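Local coordinates for CaaX farnesyltransferase alpha subunit Ram2 (Aspergillus fumigatus, PDB 4L9P), which forms, together with its beta subunit, an enzyme that probably attaches farnesyl, and perhaps geranylgeranyl, groups to proteins ending in a CaaX motif, at residues A[198-203]-A[262-267]; A[180-185]-A[204-209]. The protein carries 1 engineered substitution. All coordinates share one frame; numbering follows the deposited sequence.

Following the chain from the N terminus, 180-185 begins helix 180-192, the chain turns back, and helix 197-208 supplies first 198-203 and then 204-209. Contact 2 pairs 204-209 with 180-185 and closes a short loop, making a helical hairpin. Contact 1 reaches on from 198-203 to 262-267, bridging 58 residues and bringing in helix 259-272. Because 198-203 lies between the two partners of contact 2, the contacts cross instead of nesting. Helix 197-208 is thus shared, packed between helices 180-192 and 259-272 in the alpha-helical array of the subunit. The two contacts also touch directly: His202 NE2 lies 2.9 Å from Glu182 OE1, a probable hydrogen bond.

Contact 1: A[198-203]-A[262-267]; sequences SAWNHR and WSYARG
Trp200 and Tyr264 make the tight part of this helix-to-helix contact. The CE3 corner of the indole sits over one face of the phenol ring, 3.5 Å from Tyr264 CG, and CZ3 follows at 3.7 Å from Tyr264 CD2. The planes meet obliquely at 52°, so one corner of the indole, not its whole surface, does the pressing. Tyr264 gets there because its CG is anti to the backbone N (chi1 -180°), which sends the ring straight across to helix 197-208. The indole is tethered at its far end by Trp200 NE1, hydrogen-bonded to the carbonyl of Val194.

At the hydroxyl end less surface is buried, and an aliphatic chain takes the place of a second ring. Arg203, extended from CG to NE, runs across the end of the phenol at about a right angle; its CG lies 3.6 Å from Tyr264 OH and its CD 3.8 Å from Tyr264 CZ. The hydroxyl meets the guanidinium at the edge, near its plane, and the two planes stand 84° apart. Their polar link is indirect: Glu244 OE1 pairs with both Tyr264 OH and Arg203 NE, while NH1 goes to Glu187. These two carboxylates would be expected to offset the positive charge buried here. Solvent is nearer on the 262-267 side, where Ser263 and Arg266 are partly exposed.

This is interior packing in a helical-repeat subunit. Leu190 of helix 180-192 and Tyr298 of the beta subunit also pack on Trp200, Ile183 touches Arg203, and helix 259-272 is backed by helix 304-317, where Trp309 meets Ala265.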
loop_
_atom_site.group_PDB
_atom_site.type_symbol
_atom_site.label_atom_id
_atom_site.label_comp_id
_atom_site.label_asym_id
_atom_site.label_seq_id
_atom_site.Cartn_x
_atom_site.Cartn_y
_atom_site.Cartn_z
ATOM N N SER A 198 15.181 0.258 4.729
ATOM C CA SER A 198 14.538 -0.697 5.676
ATOM C C SER A 198 15.399 -0.847 6.927
ATOM O O SER A 198 14.905 -0.955 8.072
ATOM C CB SER A 198 14.417 -2.082 5.027
ATOM O OG SER A 198 13.631 -1.940 3.827
ATOM N N ALA A 199 16.722 -0.816 6.738
ATOM C CA ALA A 199 17.625 -0.919 7.897
ATOM C C ALA A 199 17.569 0.357 8.776
ATOM O O ALA A 199 17.607 0.273 10.015
ATOM C CB ALA A 199 19.037 -1.238 7.412
ATOM N N TRP A 200 17.483 1.533 8.127
ATOM C CA TRP A 200 17.304 2.770 8.887
ATOM C C TRP A 200 16.003 2.738 9.679
ATOM O O TRP A 200 15.979 3.176 10.831
ATOM C CB TRP A 200 17.311 3.992 7.955
ATOM C CG TRP A 200 18.681 4.338 7.479
ATOM C CD1 TRP A 200 19.231 4.029 6.245
ATOM C CD2 TRP A 200 19.689 5.066 8.213
ATOM N NE1 TRP A 200 20.521 4.544 6.173
ATOM C CE2 TRP A 200 20.828 5.164 7.371
ATOM C CE3 TRP A 200 19.737 5.616 9.507
ATOM C CZ2 TRP A 200 22.020 5.806 7.782
ATOM C CZ3 TRP A 200 20.931 6.271 9.908
ATOM C CH2 TRP A 200 22.028 6.382 9.033
ATOM N N ASN A 201 14.918 2.223 9.074
ATOM C CA ASN A 201 13.650 2.173 9.774
ATOM C C ASN A 201 13.725 1.279 11.012
ATOM O O ASN A 201 13.165 1.606 12.063
ATOM C CB ASN A 201 12.541 1.748 8.770
ATOM C CG ASN A 201 11.194 1.655 9.456
ATOM O OD1 ASN A 201 10.577 2.693 9.739
ATOM N ND2 ASN A 201 10.783 0.440 9.862
ATOM N N HIS A 202 14.393 0.129 10.846
ATOM C CA HIS A 202 14.539 -0.789 12.006
ATOM C C HIS A 202 15.425 -0.122 13.035
ATOM O O HIS A 202 15.172 -0.257 14.256
ATOM C CB HIS A 202 15.153 -2.091 11.515
ATOM C CG HIS A 202 15.066 -3.201 12.535
ATOM N ND1 HIS A 202 13.872 -3.839 12.797
ATOM C CD2 HIS A 202 16.010 -3.804 13.309
ATOM C CE1 HIS A 202 14.076 -4.770 13.706
ATOM N NE2 HIS A 202 15.358 -4.749 14.047
ATOM N N ARG A 203 16.434 0.647 12.622
ATOM C CA ARG A 203 17.307 1.362 13.596
ATOM C C ARG A 203 16.455 2.314 14.444
ATOM O O ARG A 203 16.654 2.410 15.661
ATOM C CB ARG A 203 18.392 2.176 12.871
ATOM C CG ARG A 203 19.454 2.688 13.889
ATOM C CD ARG A 203 20.523 3.577 13.144
ATOM N NE ARG A 203 21.501 3.932 14.157
ATOM C CZ ARG A 203 22.633 3.283 14.396
ATOM N NH1 ARG A 203 23.053 2.282 13.591
ATOM N NH2 ARG A 203 23.355 3.645 15.460
ATOM N N TRP A 262 19.114 11.458 6.374
ATOM C CA TRP A 262 18.552 12.790 6.632
ATOM C C TRP A 262 17.177 12.636 7.267
ATOM O O TRP A 262 16.831 13.353 8.224
ATOM C CB TRP A 262 18.437 13.606 5.342
ATOM C CG TRP A 262 19.765 14.032 4.774
ATOM C CD1 TRP A 262 20.439 13.429 3.761
ATOM C CD2 TRP A 262 20.504 15.211 5.109
ATOM N NE1 TRP A 262 21.592 14.149 3.446
ATOM C CE2 TRP A 262 21.659 15.235 4.277
ATOM C CE3 TRP A 262 20.321 16.250 6.051
ATOM C CZ2 TRP A 262 22.614 16.290 4.334
ATOM C CZ3 TRP A 262 21.305 17.277 6.139
ATOM C CH2 TRP A 262 22.406 17.295 5.257
ATOM N N SER A 263 16.364 11.716 6.737
ATOM C CA SER A 263 15.032 11.486 7.308
ATOM C C SER A 263 15.172 10.907 8.720
ATOM O O SER A 263 14.413 11.259 9.613
ATOM C CB SER A 263 14.235 10.543 6.425
ATOM O OG SER A 263 14.060 11.141 5.128
ATOM N N TYR A 264 16.122 10.009 8.920
ATOM C CA TYR A 264 16.325 9.431 10.259
ATOM C C TYR A 264 16.688 10.564 11.236
ATOM O O TYR A 264 16.110 10.668 12.336
ATOM C CB TYR A 264 17.435 8.390 10.169
ATOM C CG TYR A 264 17.734 7.724 11.470
ATOM C CD1 TYR A 264 16.889 6.697 11.934
ATOM C CD2 TYR A 264 18.821 8.112 12.259
ATOM C CE1 TYR A 264 17.146 6.086 13.146
ATOM C CE2 TYR A 264 19.101 7.498 13.504
ATOM C CZ TYR A 264 18.250 6.492 13.932
ATOM O OH TYR A 264 18.461 5.863 15.150
ATOM N N ALA A 265 17.586 11.458 10.844
ATOM C CA ALA A 265 17.968 12.560 11.743
ATOM C C ALA A 265 16.807 13.487 12.065
ATOM O O ALA A 265 16.657 13.924 13.212
ATOM C CB ALA A 265 19.144 13.387 11.153
ATOM N N ARG A 266 15.974 13.784 11.070
ATOM C CA ARG A 266 14.748 14.543 11.379
ATOM C C ARG A 266 13.925 13.803 12.430
ATOM O O ARG A 266 13.380 14.427 13.339
ATOM C CB ARG A 266 13.908 14.788 10.136
ATOM C CG ARG A 266 14.551 15.756 9.174
ATOM C CD ARG A 266 13.806 15.838 7.896
ATOM N NE ARG A 266 14.247 16.905 6.979
ATOM C CZ ARG A 266 13.732 18.141 6.923
ATOM N NH1 ARG A 266 12.796 18.536 7.768
ATOM N NH2 ARG A 266 14.183 18.984 5.998
ATOM N N GLY A 267 13.793 12.496 12.285
ATOM C CA GLY A 267 13.031 11.744 13.263
ATOM C C GLY A 267 13.678 11.774 14.629
ATOM O O GLY A 267 12.980 11.874 15.662
#

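Contact 2: A[180-185]-A[204-209]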
loop_
_atom_site.group_PDB
_atom_site.type_symbol
_atom_site.label_atom_id
_atom_site.label_comp_id
_atom_site.label_asym_id
_atom_site.label_seq_id
_atom_site.Cartn_x
_atom_site.Cartn_y
_atom_site.Cartn_z
ATOM N N PRO A 180 22.554 -6.753 21.169
ATOM C CA PRO A 180 23.590 -6.180 20.311
ATOM C C PRO A 180 23.508 -6.719 18.894
ATOM O O PRO A 180 23.963 -5.995 17.979
ATOM C CB PRO A 180 24.908 -6.629 20.955
ATOM C CG PRO A 180 24.519 -7.580 21.997
ATOM C CD PRO A 180 23.116 -7.409 22.392
ATOM N N ARG A 181 22.918 -7.898 18.671
ATOM C CA ARG A 181 22.827 -8.367 17.252
ATOM C C ARG A 181 21.832 -7.545 16.455
ATOM O O ARG A 181 21.935 -7.490 15.238
ATOM C CB ARG A 181 22.460 -9.831 17.141
ATOM C CG ARG A 181 23.685 -10.744 17.289
ATOM C CD ARG A 181 24.631 -10.632 16.067
ATOM N NE ARG A 181 23.879 -10.994 14.852
ATOM C CZ ARG A 181 23.535 -12.228 14.480
ATOM N NH1 ARG A 181 23.913 -13.321 15.190
ATOM N NH2 ARG A 181 22.802 -12.420 13.417
ATOM N N GLU A 182 20.867 -6.907 17.125
ATOM C CA GLU A 182 19.905 -6.110 16.339
ATOM C C GLU A 182 20.627 -4.908 15.765
ATOM O O GLU A 182 20.518 -4.650 14.541
ATOM C CB GLU A 182 18.729 -5.682 17.227
ATOM C CG GLU A 182 17.771 -6.853 17.559
ATOM C CD GLU A 182 17.244 -7.556 16.316
ATOM O OE1 GLU A 182 16.787 -6.827 15.398
ATOM O OE2 GLU A 182 17.295 -8.792 16.193
ATOM N N ILE A 183 21.346 -4.154 16.569
ATOM C CA ILE A 183 22.115 -3.036 16.039
ATOM C C ILE A 183 23.241 -3.504 15.133
ATOM O O ILE A 183 23.493 -2.878 14.095
ATOM C CB ILE A 183 22.552 -2.084 17.156
ATOM C CG1 ILE A 183 22.913 -0.744 16.599
ATOM C CG2 ILE A 183 23.675 -2.681 18.055
ATOM C CD1 ILE A 183 21.552 0.060 16.175
ATOM N N GLN A 184 23.932 -4.590 15.492
ATOM C CA GLN A 184 25.030 -5.035 14.647
ATOM C C GLN A 184 24.523 -5.459 13.278
ATOM O O GLN A 184 25.187 -5.157 12.246
ATOM C CB GLN A 184 25.727 -6.234 15.309
ATOM C CG GLN A 184 26.774 -6.914 14.432
ATOM C CD GLN A 184 27.382 -8.104 15.165
ATOM O OE1 GLN A 184 27.667 -8.026 16.388
ATOM N NE2 GLN A 184 27.495 -9.230 14.457
ATOM N N ASP A 185 23.365 -6.129 13.210
ATOM C CA ASP A 185 22.864 -6.560 11.889
ATOM C C ASP A 185 22.403 -5.345 11.066
ATOM O O ASP A 185 22.672 -5.303 9.864
ATOM C CB ASP A 185 21.730 -7.587 12.071
ATOM C CG ASP A 185 22.235 -8.935 12.554
ATOM O OD1 ASP A 185 23.484 -9.134 12.718
ATOM O OD2 ASP A 185 21.378 -9.801 12.779
ATOM N N TYR A 204 15.535 3.022 13.789
ATOM C CA TYR A 204 14.692 3.942 14.551
ATOM C C TYR A 204 13.867 3.159 15.616
ATOM O O TYR A 204 13.753 3.574 16.780
ATOM C CB TYR A 204 13.742 4.721 13.615
ATOM C CG TYR A 204 12.923 5.711 14.431
ATOM C CD1 TYR A 204 11.701 5.340 15.046
ATOM C CD2 TYR A 204 13.348 7.050 14.566
ATOM C CE1 TYR A 204 10.960 6.252 15.811
ATOM C CE2 TYR A 204 12.604 7.976 15.308
ATOM C CZ TYR A 204 11.427 7.552 15.957
ATOM O OH TYR A 204 10.700 8.451 16.727
ATOM N N MET A 205 13.313 2.024 15.246
ATOM C CA MET A 205 12.586 1.239 16.226
ATOM C C MET A 205 13.491 0.843 17.404
ATOM O O MET A 205 13.101 0.967 18.595
ATOM C CB MET A 205 12.082 -0.006 15.576
ATOM C CG MET A 205 11.202 -0.822 16.515
ATOM S SD MET A 205 11.891 -2.422 16.823
ATOM C CE MET A 205 13.147 -2.675 15.724
ATOM N N LEU A 206 14.708 0.384 17.097
ATOM C CA LEU A 206 15.592 -0.096 18.187
ATOM C C LEU A 206 15.908 1.052 19.106
ATOM O O LEU A 206 15.992 0.847 20.328
ATOM C CB LEU A 206 16.910 -0.604 17.588
ATOM C CG LEU A 206 16.796 -1.865 16.730
ATOM C CD1 LEU A 206 18.159 -2.207 16.119
ATOM C CD2 LEU A 206 16.229 -3.071 17.517
ATOM N N ARG A 207 16.148 2.241 18.564
ATOM C CA ARG A 207 16.645 3.347 19.392
ATOM C C ARG A 207 15.558 4.222 20.008
ATOM O O ARG A 207 15.729 4.706 21.149
ATOM C CB ARG A 207 17.608 4.214 18.592
ATOM C CG ARG A 207 18.907 3.472 18.167
ATOM C CD ARG A 207 19.756 3.224 19.376
ATOM N NE ARG A 207 21.142 2.944 19.038
ATOM C CZ ARG A 207 21.808 1.896 19.524
ATOM N NH1 ARG A 207 21.150 0.975 20.258
ATOM N NH2 ARG A 207 23.093 1.745 19.220
ATOM N N PHE A 208 14.466 4.419 19.269
ATOM C CA PHE A 208 13.482 5.445 19.603
ATOM C C PHE A 208 12.100 4.900 19.612
ATOM O O PHE A 208 11.184 5.628 19.980
ATOM C CB PHE A 208 13.629 6.665 18.658
ATOM C CG PHE A 208 14.945 7.327 18.807
ATOM C CD1 PHE A 208 15.205 8.034 19.961
ATOM C CD2 PHE A 208 15.961 7.134 17.870
ATOM C CE1 PHE A 208 16.439 8.608 20.167
ATOM C CE2 PHE A 208 17.200 7.741 18.041
ATOM C CZ PHE A 208 17.436 8.462 19.223
ATOM N N GLY A 209 11.906 3.637 19.237
ATOM C CA GLY A 209 10.543 3.114 19.228
ATOM C C GLY A 209 9.955 2.862 20.603
ATOM O O GLY A 209 10.686 2.564 21.546
#
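Glu182 OE2 is gripped by two groups, Arg167 NH2 in a salt bridge and Gln147 NE2 in a hydrogen bond, while the aliphatic part of the same side chain packs on Leu206. The two segments belong to a helical hairpin within a prenyltransferase alpha-subunit repeat, of the TPR clan: their axes run roughly antiparallel, at 134°, and come within 10.5 Å. With OE1 hydrogen-bonded to His202 NE2, the acid is held by residues of three other helices, 146-156, 161-174 and 197-208. Its bend at chi2 (-55°) turns the carboxylate toward these polar partners and leaves CB and CG against the leucine.

Leu206 fills the middle of the interface. Its CD2 lies 3.6 Å from Glu182 CB, and CD1 reaches the backbone beside it, 3.8 Å from Ile183 N. Val171 of helix 161-174 touches both Glu182 and Leu206, so the preceding helix adds to the same apolar patch.

At the more exposed margin, Ile183 meets Arg207. The isoleucine holds CG1 anti to the backbone N (chi1 -161°), which sends CG1 toward the neighbouring helix, with CD1 at its end; this methyl is also 4.1 Å from Leu206 CD1, a looser contact. The guanidinium of Arg207 comes round to Ile183, while its NE forms a salt bridge with Glu244, which steadies the group's position. The flat group thus lies against hydrocarbon on one face: Ile183 CD1 stands 3.7 Å above its plane, over the centre, and Ile183 CG1 comes 3.6 Å from Arg207 NH2.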